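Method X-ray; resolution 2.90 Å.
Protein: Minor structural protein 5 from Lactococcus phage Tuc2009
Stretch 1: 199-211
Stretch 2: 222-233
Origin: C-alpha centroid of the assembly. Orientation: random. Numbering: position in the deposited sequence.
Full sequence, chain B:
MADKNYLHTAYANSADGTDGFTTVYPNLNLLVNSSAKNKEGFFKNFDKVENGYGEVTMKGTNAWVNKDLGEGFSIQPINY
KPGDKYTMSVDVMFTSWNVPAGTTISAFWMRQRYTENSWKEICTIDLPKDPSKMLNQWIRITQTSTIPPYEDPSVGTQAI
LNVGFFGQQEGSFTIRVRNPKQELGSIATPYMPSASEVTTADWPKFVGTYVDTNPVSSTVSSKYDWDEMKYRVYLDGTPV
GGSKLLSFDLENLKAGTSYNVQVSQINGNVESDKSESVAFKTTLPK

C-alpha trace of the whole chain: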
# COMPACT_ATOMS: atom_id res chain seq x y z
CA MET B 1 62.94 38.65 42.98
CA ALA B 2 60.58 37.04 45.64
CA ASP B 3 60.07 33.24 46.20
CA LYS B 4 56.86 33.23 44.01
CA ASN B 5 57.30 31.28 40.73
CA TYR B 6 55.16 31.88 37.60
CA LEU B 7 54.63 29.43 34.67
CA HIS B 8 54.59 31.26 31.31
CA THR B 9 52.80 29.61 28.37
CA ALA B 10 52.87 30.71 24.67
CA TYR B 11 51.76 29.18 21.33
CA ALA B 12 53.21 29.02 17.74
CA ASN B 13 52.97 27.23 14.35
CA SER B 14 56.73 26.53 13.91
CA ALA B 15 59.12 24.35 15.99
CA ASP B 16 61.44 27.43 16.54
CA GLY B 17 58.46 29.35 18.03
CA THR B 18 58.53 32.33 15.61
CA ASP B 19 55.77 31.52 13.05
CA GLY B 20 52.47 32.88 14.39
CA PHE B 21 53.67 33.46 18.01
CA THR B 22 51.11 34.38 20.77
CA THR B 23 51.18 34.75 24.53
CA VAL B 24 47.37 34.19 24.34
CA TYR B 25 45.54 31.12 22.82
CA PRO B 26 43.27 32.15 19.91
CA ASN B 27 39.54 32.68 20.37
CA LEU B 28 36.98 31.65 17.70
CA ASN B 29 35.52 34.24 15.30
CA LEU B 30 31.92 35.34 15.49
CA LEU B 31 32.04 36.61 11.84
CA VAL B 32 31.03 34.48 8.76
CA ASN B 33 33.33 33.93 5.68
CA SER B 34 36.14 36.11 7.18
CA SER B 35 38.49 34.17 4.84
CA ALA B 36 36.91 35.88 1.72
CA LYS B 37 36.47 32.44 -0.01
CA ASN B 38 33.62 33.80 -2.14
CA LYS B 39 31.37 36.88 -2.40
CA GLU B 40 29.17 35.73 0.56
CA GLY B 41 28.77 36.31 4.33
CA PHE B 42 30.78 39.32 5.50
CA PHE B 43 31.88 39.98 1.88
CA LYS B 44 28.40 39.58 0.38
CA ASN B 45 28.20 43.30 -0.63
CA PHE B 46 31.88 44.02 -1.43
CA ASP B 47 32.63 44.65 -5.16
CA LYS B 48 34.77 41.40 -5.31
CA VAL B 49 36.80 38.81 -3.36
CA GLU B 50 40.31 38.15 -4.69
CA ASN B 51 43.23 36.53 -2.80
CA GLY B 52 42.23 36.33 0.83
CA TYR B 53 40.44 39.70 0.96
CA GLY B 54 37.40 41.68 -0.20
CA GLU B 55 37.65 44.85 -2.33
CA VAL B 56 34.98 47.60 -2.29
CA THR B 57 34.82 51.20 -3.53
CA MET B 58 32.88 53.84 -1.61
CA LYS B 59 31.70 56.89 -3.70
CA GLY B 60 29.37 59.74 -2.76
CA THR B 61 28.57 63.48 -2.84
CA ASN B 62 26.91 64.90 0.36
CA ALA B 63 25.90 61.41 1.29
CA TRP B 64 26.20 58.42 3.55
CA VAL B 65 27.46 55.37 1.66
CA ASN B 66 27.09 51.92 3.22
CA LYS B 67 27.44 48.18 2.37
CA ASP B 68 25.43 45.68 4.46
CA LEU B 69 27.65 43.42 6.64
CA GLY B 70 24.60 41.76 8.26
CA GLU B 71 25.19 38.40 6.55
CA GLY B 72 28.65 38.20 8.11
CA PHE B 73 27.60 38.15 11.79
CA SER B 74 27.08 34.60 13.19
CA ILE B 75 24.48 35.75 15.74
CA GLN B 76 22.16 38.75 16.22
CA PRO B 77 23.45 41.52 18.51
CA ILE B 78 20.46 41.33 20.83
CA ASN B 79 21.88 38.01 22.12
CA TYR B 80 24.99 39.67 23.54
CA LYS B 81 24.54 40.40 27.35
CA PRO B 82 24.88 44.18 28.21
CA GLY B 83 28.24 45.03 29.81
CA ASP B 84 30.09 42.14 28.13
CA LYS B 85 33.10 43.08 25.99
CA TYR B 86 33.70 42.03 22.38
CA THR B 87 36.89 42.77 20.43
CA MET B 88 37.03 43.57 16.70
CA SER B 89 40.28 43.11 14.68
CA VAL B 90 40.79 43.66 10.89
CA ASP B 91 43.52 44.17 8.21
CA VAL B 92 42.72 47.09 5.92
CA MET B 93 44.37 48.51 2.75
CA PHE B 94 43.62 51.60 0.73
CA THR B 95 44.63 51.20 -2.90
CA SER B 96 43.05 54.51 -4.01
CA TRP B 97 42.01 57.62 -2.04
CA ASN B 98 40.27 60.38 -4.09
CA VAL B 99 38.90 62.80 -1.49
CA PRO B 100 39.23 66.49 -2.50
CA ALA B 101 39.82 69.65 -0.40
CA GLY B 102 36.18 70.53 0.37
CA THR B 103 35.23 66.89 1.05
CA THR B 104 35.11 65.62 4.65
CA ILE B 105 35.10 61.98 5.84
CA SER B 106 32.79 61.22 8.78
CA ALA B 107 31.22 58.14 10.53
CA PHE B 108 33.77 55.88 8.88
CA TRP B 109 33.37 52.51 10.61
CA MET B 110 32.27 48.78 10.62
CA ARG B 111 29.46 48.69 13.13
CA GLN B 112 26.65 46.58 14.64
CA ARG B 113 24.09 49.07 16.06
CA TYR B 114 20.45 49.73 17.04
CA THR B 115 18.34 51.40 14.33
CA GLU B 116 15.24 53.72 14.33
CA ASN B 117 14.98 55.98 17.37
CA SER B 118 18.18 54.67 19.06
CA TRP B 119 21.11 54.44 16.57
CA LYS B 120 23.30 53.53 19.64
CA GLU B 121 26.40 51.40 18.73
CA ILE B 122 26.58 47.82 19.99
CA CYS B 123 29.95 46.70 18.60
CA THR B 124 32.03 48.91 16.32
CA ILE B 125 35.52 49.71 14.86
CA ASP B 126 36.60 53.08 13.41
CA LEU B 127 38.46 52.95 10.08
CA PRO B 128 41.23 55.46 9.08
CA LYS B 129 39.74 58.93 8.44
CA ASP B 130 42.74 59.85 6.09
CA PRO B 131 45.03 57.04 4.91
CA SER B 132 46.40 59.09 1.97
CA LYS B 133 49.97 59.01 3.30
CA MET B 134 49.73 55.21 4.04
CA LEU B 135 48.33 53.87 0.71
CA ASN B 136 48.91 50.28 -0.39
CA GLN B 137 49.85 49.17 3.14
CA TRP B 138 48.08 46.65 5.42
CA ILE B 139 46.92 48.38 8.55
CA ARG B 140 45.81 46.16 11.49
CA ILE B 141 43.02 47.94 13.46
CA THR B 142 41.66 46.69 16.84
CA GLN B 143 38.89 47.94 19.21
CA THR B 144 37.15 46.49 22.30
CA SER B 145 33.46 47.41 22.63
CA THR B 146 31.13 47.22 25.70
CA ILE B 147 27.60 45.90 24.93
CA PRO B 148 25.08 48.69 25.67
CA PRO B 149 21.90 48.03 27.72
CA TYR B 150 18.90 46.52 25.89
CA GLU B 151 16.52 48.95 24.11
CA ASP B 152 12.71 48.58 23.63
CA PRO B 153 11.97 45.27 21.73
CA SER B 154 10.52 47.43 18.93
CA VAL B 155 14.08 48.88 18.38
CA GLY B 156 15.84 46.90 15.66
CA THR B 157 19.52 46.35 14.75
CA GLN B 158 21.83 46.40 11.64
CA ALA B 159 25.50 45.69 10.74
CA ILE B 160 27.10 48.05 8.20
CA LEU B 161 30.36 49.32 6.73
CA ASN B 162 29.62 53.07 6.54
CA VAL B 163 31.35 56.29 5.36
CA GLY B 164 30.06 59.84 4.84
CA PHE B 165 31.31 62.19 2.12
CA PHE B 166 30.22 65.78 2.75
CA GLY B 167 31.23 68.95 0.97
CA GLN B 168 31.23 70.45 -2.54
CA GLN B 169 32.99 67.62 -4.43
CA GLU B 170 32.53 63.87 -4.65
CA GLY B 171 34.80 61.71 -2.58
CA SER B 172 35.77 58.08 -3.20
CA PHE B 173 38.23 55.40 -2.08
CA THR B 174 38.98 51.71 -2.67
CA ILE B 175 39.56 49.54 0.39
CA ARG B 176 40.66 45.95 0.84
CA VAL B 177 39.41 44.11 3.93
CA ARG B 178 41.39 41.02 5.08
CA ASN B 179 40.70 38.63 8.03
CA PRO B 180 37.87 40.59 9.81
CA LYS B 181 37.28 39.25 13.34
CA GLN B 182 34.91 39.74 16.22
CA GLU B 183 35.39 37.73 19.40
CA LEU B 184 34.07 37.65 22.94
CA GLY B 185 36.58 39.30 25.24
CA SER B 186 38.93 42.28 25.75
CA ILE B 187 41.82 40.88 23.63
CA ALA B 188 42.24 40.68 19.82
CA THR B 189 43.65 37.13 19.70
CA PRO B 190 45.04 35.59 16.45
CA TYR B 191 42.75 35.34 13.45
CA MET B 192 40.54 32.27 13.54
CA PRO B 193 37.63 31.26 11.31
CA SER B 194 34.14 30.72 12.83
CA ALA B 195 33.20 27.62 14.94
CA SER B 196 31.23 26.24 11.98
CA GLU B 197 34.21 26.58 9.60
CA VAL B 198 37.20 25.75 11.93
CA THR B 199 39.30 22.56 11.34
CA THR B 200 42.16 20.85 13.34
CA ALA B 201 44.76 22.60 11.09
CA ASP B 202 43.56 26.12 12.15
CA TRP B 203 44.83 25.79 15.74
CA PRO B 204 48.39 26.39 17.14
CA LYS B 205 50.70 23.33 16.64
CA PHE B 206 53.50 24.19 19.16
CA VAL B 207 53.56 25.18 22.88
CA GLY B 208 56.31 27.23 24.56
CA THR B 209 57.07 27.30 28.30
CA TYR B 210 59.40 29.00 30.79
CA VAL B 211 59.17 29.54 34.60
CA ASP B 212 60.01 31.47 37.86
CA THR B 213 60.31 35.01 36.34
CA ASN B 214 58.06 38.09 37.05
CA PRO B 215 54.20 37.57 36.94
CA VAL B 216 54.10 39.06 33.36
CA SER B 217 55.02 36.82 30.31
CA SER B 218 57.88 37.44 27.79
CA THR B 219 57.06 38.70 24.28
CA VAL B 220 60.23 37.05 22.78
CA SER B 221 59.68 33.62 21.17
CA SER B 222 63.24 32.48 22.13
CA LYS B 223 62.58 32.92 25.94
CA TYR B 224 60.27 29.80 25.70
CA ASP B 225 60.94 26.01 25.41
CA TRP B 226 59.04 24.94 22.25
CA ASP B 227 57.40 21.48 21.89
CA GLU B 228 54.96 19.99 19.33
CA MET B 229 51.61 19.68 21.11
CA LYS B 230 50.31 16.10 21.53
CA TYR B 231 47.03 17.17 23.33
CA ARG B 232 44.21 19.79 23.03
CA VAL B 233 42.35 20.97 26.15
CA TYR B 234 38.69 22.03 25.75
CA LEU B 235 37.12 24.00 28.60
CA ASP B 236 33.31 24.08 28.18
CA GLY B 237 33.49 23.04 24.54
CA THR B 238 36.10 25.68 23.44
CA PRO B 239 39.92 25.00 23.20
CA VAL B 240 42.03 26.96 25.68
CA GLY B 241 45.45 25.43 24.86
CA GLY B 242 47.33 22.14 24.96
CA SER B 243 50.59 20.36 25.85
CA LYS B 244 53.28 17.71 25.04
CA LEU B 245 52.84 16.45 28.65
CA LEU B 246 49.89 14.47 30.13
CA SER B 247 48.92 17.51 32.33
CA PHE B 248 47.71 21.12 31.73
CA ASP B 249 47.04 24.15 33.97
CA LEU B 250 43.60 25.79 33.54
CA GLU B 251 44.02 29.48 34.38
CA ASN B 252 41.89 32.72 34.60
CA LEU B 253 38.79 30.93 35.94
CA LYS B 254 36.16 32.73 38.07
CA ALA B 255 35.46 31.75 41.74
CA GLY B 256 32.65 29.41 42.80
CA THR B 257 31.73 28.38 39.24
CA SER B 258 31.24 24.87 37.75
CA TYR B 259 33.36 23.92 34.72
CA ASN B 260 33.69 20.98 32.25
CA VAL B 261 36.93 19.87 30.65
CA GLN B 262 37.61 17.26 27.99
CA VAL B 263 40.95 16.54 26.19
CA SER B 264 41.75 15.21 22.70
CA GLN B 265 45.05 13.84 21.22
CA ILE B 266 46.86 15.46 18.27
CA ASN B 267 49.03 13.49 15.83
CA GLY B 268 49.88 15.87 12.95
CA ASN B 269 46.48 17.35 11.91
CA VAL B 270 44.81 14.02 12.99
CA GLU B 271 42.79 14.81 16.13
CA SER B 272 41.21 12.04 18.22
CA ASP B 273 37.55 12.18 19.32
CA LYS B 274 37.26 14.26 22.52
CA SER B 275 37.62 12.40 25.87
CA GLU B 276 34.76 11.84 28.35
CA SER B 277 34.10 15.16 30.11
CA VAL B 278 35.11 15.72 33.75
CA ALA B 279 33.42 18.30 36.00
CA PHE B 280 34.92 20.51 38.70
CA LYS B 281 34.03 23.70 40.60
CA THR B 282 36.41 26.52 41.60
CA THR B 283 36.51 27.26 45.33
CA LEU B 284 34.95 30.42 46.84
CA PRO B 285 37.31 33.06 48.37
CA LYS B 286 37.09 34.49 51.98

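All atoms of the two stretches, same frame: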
# COMPACT_ATOMS: atom_id res chain seq x y z
N THR B 199 38.75 23.91 11.51
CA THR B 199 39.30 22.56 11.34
C THR B 199 40.47 22.40 12.34
O THR B 199 40.88 23.39 12.96
CB THR B 199 39.81 22.38 9.91
OG1 THR B 199 40.97 23.20 9.71
CG2 THR B 199 38.77 22.69 8.87
N THR B 200 41.02 21.18 12.46
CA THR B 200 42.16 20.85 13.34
C THR B 200 43.37 21.70 12.97
O THR B 200 44.01 22.25 13.86
CB THR B 200 42.41 19.32 13.32
OG1 THR B 200 41.24 18.64 13.80
CG2 THR B 200 43.63 18.91 14.14
N ALA B 201 43.64 21.84 11.66
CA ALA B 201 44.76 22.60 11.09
C ALA B 201 44.85 24.05 11.54
O ALA B 201 45.96 24.57 11.66
CB ALA B 201 44.69 22.56 9.57
N ASP B 202 43.69 24.71 11.78
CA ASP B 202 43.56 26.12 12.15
C ASP B 202 44.09 26.48 13.52
O ASP B 202 44.25 27.67 13.80
CB ASP B 202 42.10 26.59 12.02
CG ASP B 202 41.53 26.51 10.61
OD1 ASP B 202 42.23 26.93 9.67
OD2 ASP B 202 40.37 26.05 10.47
N TRP B 203 44.36 25.49 14.38
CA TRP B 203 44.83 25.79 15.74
C TRP B 203 46.35 25.77 15.89
O TRP B 203 47.01 25.06 15.11
CB TRP B 203 44.18 24.83 16.74
CG TRP B 203 42.69 24.95 16.80
CD1 TRP B 203 41.78 24.17 16.15
CD2 TRP B 203 41.93 25.95 17.51
NE1 TRP B 203 40.50 24.60 16.44
CE2 TRP B 203 40.56 25.68 17.28
CE3 TRP B 203 42.27 27.05 18.33
CZ2 TRP B 203 39.54 26.47 17.81
CZ3 TRP B 203 41.26 27.83 18.86
CH2 TRP B 203 39.90 27.52 18.62
N PRO B 204 46.94 26.46 16.92
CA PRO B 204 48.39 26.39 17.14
C PRO B 204 48.88 24.95 17.27
O PRO B 204 48.18 24.14 17.90
CB PRO B 204 48.58 27.14 18.45
CG PRO B 204 47.46 28.09 18.52
CD PRO B 204 46.31 27.37 17.91
N LYS B 205 50.05 24.65 16.66
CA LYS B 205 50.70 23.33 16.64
C LYS B 205 51.76 23.11 17.72
O LYS B 205 51.98 21.95 18.13
CB LYS B 205 51.30 23.04 15.25
CG LYS B 205 50.29 22.46 14.27
CD LYS B 205 50.65 22.72 12.81
CE LYS B 205 49.44 22.61 11.89
NZ LYS B 205 48.65 23.87 11.86
N PHE B 206 52.41 24.20 18.17
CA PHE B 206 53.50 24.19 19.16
C PHE B 206 53.21 25.01 20.42
O PHE B 206 52.58 26.06 20.34
CB PHE B 206 54.84 24.62 18.52
CG PHE B 206 55.21 23.82 17.29
CD1 PHE B 206 54.71 24.16 16.04
CD2 PHE B 206 56.03 22.70 17.39
CE1 PHE B 206 55.00 23.38 14.91
CE2 PHE B 206 56.33 21.93 16.27
CZ PHE B 206 55.82 22.27 15.03
N VAL B 207 53.68 24.52 21.58
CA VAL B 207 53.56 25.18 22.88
C VAL B 207 54.96 25.52 23.43
O VAL B 207 55.89 24.73 23.34
CB VAL B 207 52.66 24.41 23.88
CG1 VAL B 207 53.28 23.08 24.30
CG2 VAL B 207 52.31 25.25 25.09
N GLY B 208 55.08 26.72 23.98
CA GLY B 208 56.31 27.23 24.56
C GLY B 208 56.13 27.53 26.03
O GLY B 208 55.13 28.13 26.42
N THR B 209 57.10 27.09 26.85
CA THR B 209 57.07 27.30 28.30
C THR B 209 58.40 27.69 28.89
O THR B 209 59.46 27.29 28.40
CB THR B 209 56.49 26.11 29.05
OG1 THR B 209 56.85 24.90 28.39
CG2 THR B 209 54.99 26.20 29.21
N TYR B 210 58.32 28.51 29.94
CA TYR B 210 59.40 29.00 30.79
C TYR B 210 58.80 29.36 32.16
O TYR B 210 57.59 29.58 32.25
CB TYR B 210 60.25 30.11 30.12
CG TYR B 210 59.75 31.52 30.28
CD1 TYR B 210 60.11 32.28 31.39
CD2 TYR B 210 59.04 32.15 29.27
CE1 TYR B 210 59.71 33.61 31.52
CE2 TYR B 210 58.62 33.48 29.39
CZ TYR B 210 58.96 34.20 30.52
OH TYR B 210 58.56 35.51 30.66
N VAL B 211 59.63 29.35 33.22
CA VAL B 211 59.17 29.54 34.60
C VAL B 211 59.94 30.58 35.43
O VAL B 211 60.87 31.22 34.94
CB VAL B 211 59.16 28.17 35.35
CG1 VAL B 211 57.95 27.33 34.97
CG2 VAL B 211 60.46 27.39 35.13
N SER B 222 62.06 33.19 21.64
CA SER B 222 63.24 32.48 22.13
C SER B 222 63.29 32.24 23.66
O SER B 222 63.94 31.29 24.08
CB SER B 222 64.52 33.18 21.66
OG SER B 222 64.69 34.45 22.27
N LYS B 223 62.60 33.08 24.47
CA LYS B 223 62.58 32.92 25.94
C LYS B 223 61.91 31.59 26.38
O LYS B 223 62.19 31.09 27.47
CB LYS B 223 61.89 34.14 26.60
CG LYS B 223 62.21 34.32 28.09
CD LYS B 223 63.35 35.31 28.36
CE LYS B 223 64.18 34.98 29.59
NZ LYS B 223 63.48 35.27 30.87
N TYR B 224 61.06 31.02 25.50
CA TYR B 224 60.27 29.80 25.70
C TYR B 224 60.96 28.50 25.24
O TYR B 224 61.87 28.53 24.41
CB TYR B 224 58.93 29.97 24.95
CG TYR B 224 58.05 31.07 25.50
CD1 TYR B 224 57.15 30.82 26.54
CD2 TYR B 224 58.12 32.36 25.00
CE1 TYR B 224 56.36 31.84 27.07
CE2 TYR B 224 57.32 33.39 25.51
CZ TYR B 224 56.45 33.12 26.56
OH TYR B 224 55.65 34.12 27.07
N ASP B 225 60.49 27.35 25.79
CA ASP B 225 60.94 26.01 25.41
C ASP B 225 59.80 25.43 24.56
O ASP B 225 58.72 25.13 25.06
CB ASP B 225 61.24 25.13 26.65
CG ASP B 225 62.40 25.62 27.51
OD1 ASP B 225 63.52 25.81 26.96
OD2 ASP B 225 62.21 25.74 28.74
N TRP B 226 60.04 25.35 23.24
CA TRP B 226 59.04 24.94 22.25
C TRP B 226 58.94 23.44 21.94
O TRP B 226 59.90 22.84 21.46
CB TRP B 226 59.29 25.71 20.96
CG TRP B 226 59.13 27.18 21.15
CD1 TRP B 226 60.12 28.08 21.41
CD2 TRP B 226 57.89 27.90 21.23
NE1 TRP B 226 59.58 29.33 21.57
CE2 TRP B 226 58.22 29.25 21.49
CE3 TRP B 226 56.55 27.54 21.07
CZ2 TRP B 226 57.24 30.24 21.61
CZ3 TRP B 226 55.58 28.52 21.22
CH2 TRP B 226 55.93 29.86 21.46
N ASP B 227 57.73 22.88 22.14
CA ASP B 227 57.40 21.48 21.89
C ASP B 227 56.19 21.36 20.97
O ASP B 227 55.32 22.23 21.01
CB ASP B 227 57.05 20.78 23.22
CG ASP B 227 58.18 20.52 24.19
OD1 ASP B 227 59.32 20.30 23.74
OD2 ASP B 227 57.89 20.42 25.41
N GLU B 228 56.11 20.26 20.19
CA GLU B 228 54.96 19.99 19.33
C GLU B 228 53.85 19.46 20.22
O GLU B 228 54.08 18.47 20.93
CB GLU B 228 55.29 18.95 18.23
CG GLU B 228 54.35 19.03 17.04
CD GLU B 228 54.34 17.89 16.03
OE1 GLU B 228 55.35 17.16 15.93
OE2 GLU B 228 53.31 17.74 15.33
N MET B 229 52.68 20.13 20.24
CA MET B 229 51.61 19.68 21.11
C MET B 229 51.05 18.34 20.68
O MET B 229 50.82 18.12 19.48
CB MET B 229 50.48 20.70 21.24
CG MET B 229 50.94 22.08 21.57
SD MET B 229 49.62 23.08 22.27
CE MET B 229 48.29 22.89 20.96
N LYS B 230 50.86 17.45 21.67
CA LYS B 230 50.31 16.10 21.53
C LYS B 230 48.86 16.07 22.06
O LYS B 230 48.16 15.09 21.82
CB LYS B 230 51.20 15.09 22.30
CG LYS B 230 51.03 13.60 21.94
CD LYS B 230 51.83 12.68 22.91
CE LYS B 230 51.53 11.19 22.74
NZ LYS B 230 52.18 10.35 23.79
N TYR B 231 48.40 17.13 22.79
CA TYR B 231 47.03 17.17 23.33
C TYR B 231 46.35 18.54 23.22
O TYR B 231 47.03 19.56 23.22
CB TYR B 231 46.96 16.66 24.79
CG TYR B 231 47.62 15.31 25.01
CD1 TYR B 231 46.93 14.13 24.76
CD2 TYR B 231 48.95 15.22 25.39
CE1 TYR B 231 47.55 12.89 24.91
CE2 TYR B 231 49.58 13.99 25.52
CZ TYR B 231 48.88 12.82 25.28
OH TYR B 231 49.52 11.61 25.41
N ARG B 232 45.00 18.56 23.12
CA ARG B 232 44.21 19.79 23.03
C ARG B 232 43.20 19.78 24.14
O ARG B 232 42.45 18.81 24.26
CB ARG B 232 43.52 19.94 21.67
CG ARG B 232 43.49 21.39 21.25
CD ARG B 232 42.60 21.75 20.08
NE ARG B 232 42.98 21.21 18.76
CZ ARG B 232 44.13 21.40 18.12
NH1 ARG B 232 45.14 22.02 18.73
NH2 ARG B 232 44.30 20.92 16.90
N VAL B 233 43.21 20.83 24.97
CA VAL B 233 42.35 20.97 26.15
C VAL B 233 41.21 21.90 25.85
O VAL B 233 41.43 23.04 25.46
CB VAL B 233 43.18 21.36 27.39
CG1 VAL B 233 42.28 21.67 28.59
CG2 VAL B 233 44.19 20.26 27.73
O HOH W 1 57.20 22.95 26.16

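The contact is an antiparallel pairing of two β-strands, held by a backbone hydrogen-bond ladder and flanked by aromatic packing at one end and by Met-229 and Arg-232 at the other. The strand that pairs Phe-206 to Thr-209 and the strand from Asp-225 to Glu-228 run antiparallel, their N-to-C directions 150° apart, and the two stretches together bury 903 Å². Two hydrogen-bonded pairs carry the ladder. Val-207 N donates to Asp-227 O (2.9 Å) and Asp-227 N returns to Val-207 O (2.9 Å); Thr-209 N donates to Asp-225 O (3.1 Å) and Asp-225 N to Thr-209 O (2.8 Å). One more bond, from Met-229 N to Lys-205 O (2.9 Å), extends the pattern beyond the paired strands. Between these rungs the non-hydrogen-bonded pairs, Phe-206 with Glu-228 and Gly-208 with Trp-226, come closer, and CA-H...O contacts fill the gaps: Gly-208 CA lies 3.2 Å from Asp-225 O, and Trp-226 CA lies 3.3 Å from Val-207 O.

Gly-208 is where the Trp-226 ring folds back across the neighbouring strand. Gly-208 CA sits over the face of the six-membered ring of Trp-226, 3.7 Å from the ring centroid and 18° off the normal. A CB on Gly-208 would clash, falling 2.8 Å from Trp-226 CE2 and 2.9 Å from Tyr-224 CB, so the absence of a side chain permits the close packing. On the same face of the sheet, Phe-206 packs along Glu-228, with Phe-206 CE2 3.6 Å from Glu-228 CG; the aliphatic part of the glutamate thus serves as an apolar surface.

The opposite face carries Val-207, Thr-209, Asp-225 and Asp-227. Here a water bridges the strands: it lies 3.0 Å from Thr-209 OG1, donates to Asp-225 O at 2.9 Å, and makes a weak bond to Asp-227 OD2 at 2.7 Å.

At the Tyr-210 end, this ring directs its edge at the face of Tyr-224, with planes at 68° and Tyr-210 CD2 3.5 Å from Tyr-224 CE1. Lys-223 covers a face of Tyr-210 with its aliphatic chain, Lys-223 CG standing 3.9 Å from the Tyr-210 ring centroid in a CH-π contact.

At the other end Met-229 points toward stretch 1, and Met-229 SD reaches within 3.7 Å of Val-207 CB. Arg-232 lays a face of its guanidinium against Trp-203, with Arg-232 NH1 3.6 Å from Trp-203 CB. Although Arg-232 NH2 is 3.3 Å from Thr-200 O, the angle is too poor for a hydrogen bond, so the arginine meets stretch 1 by packing.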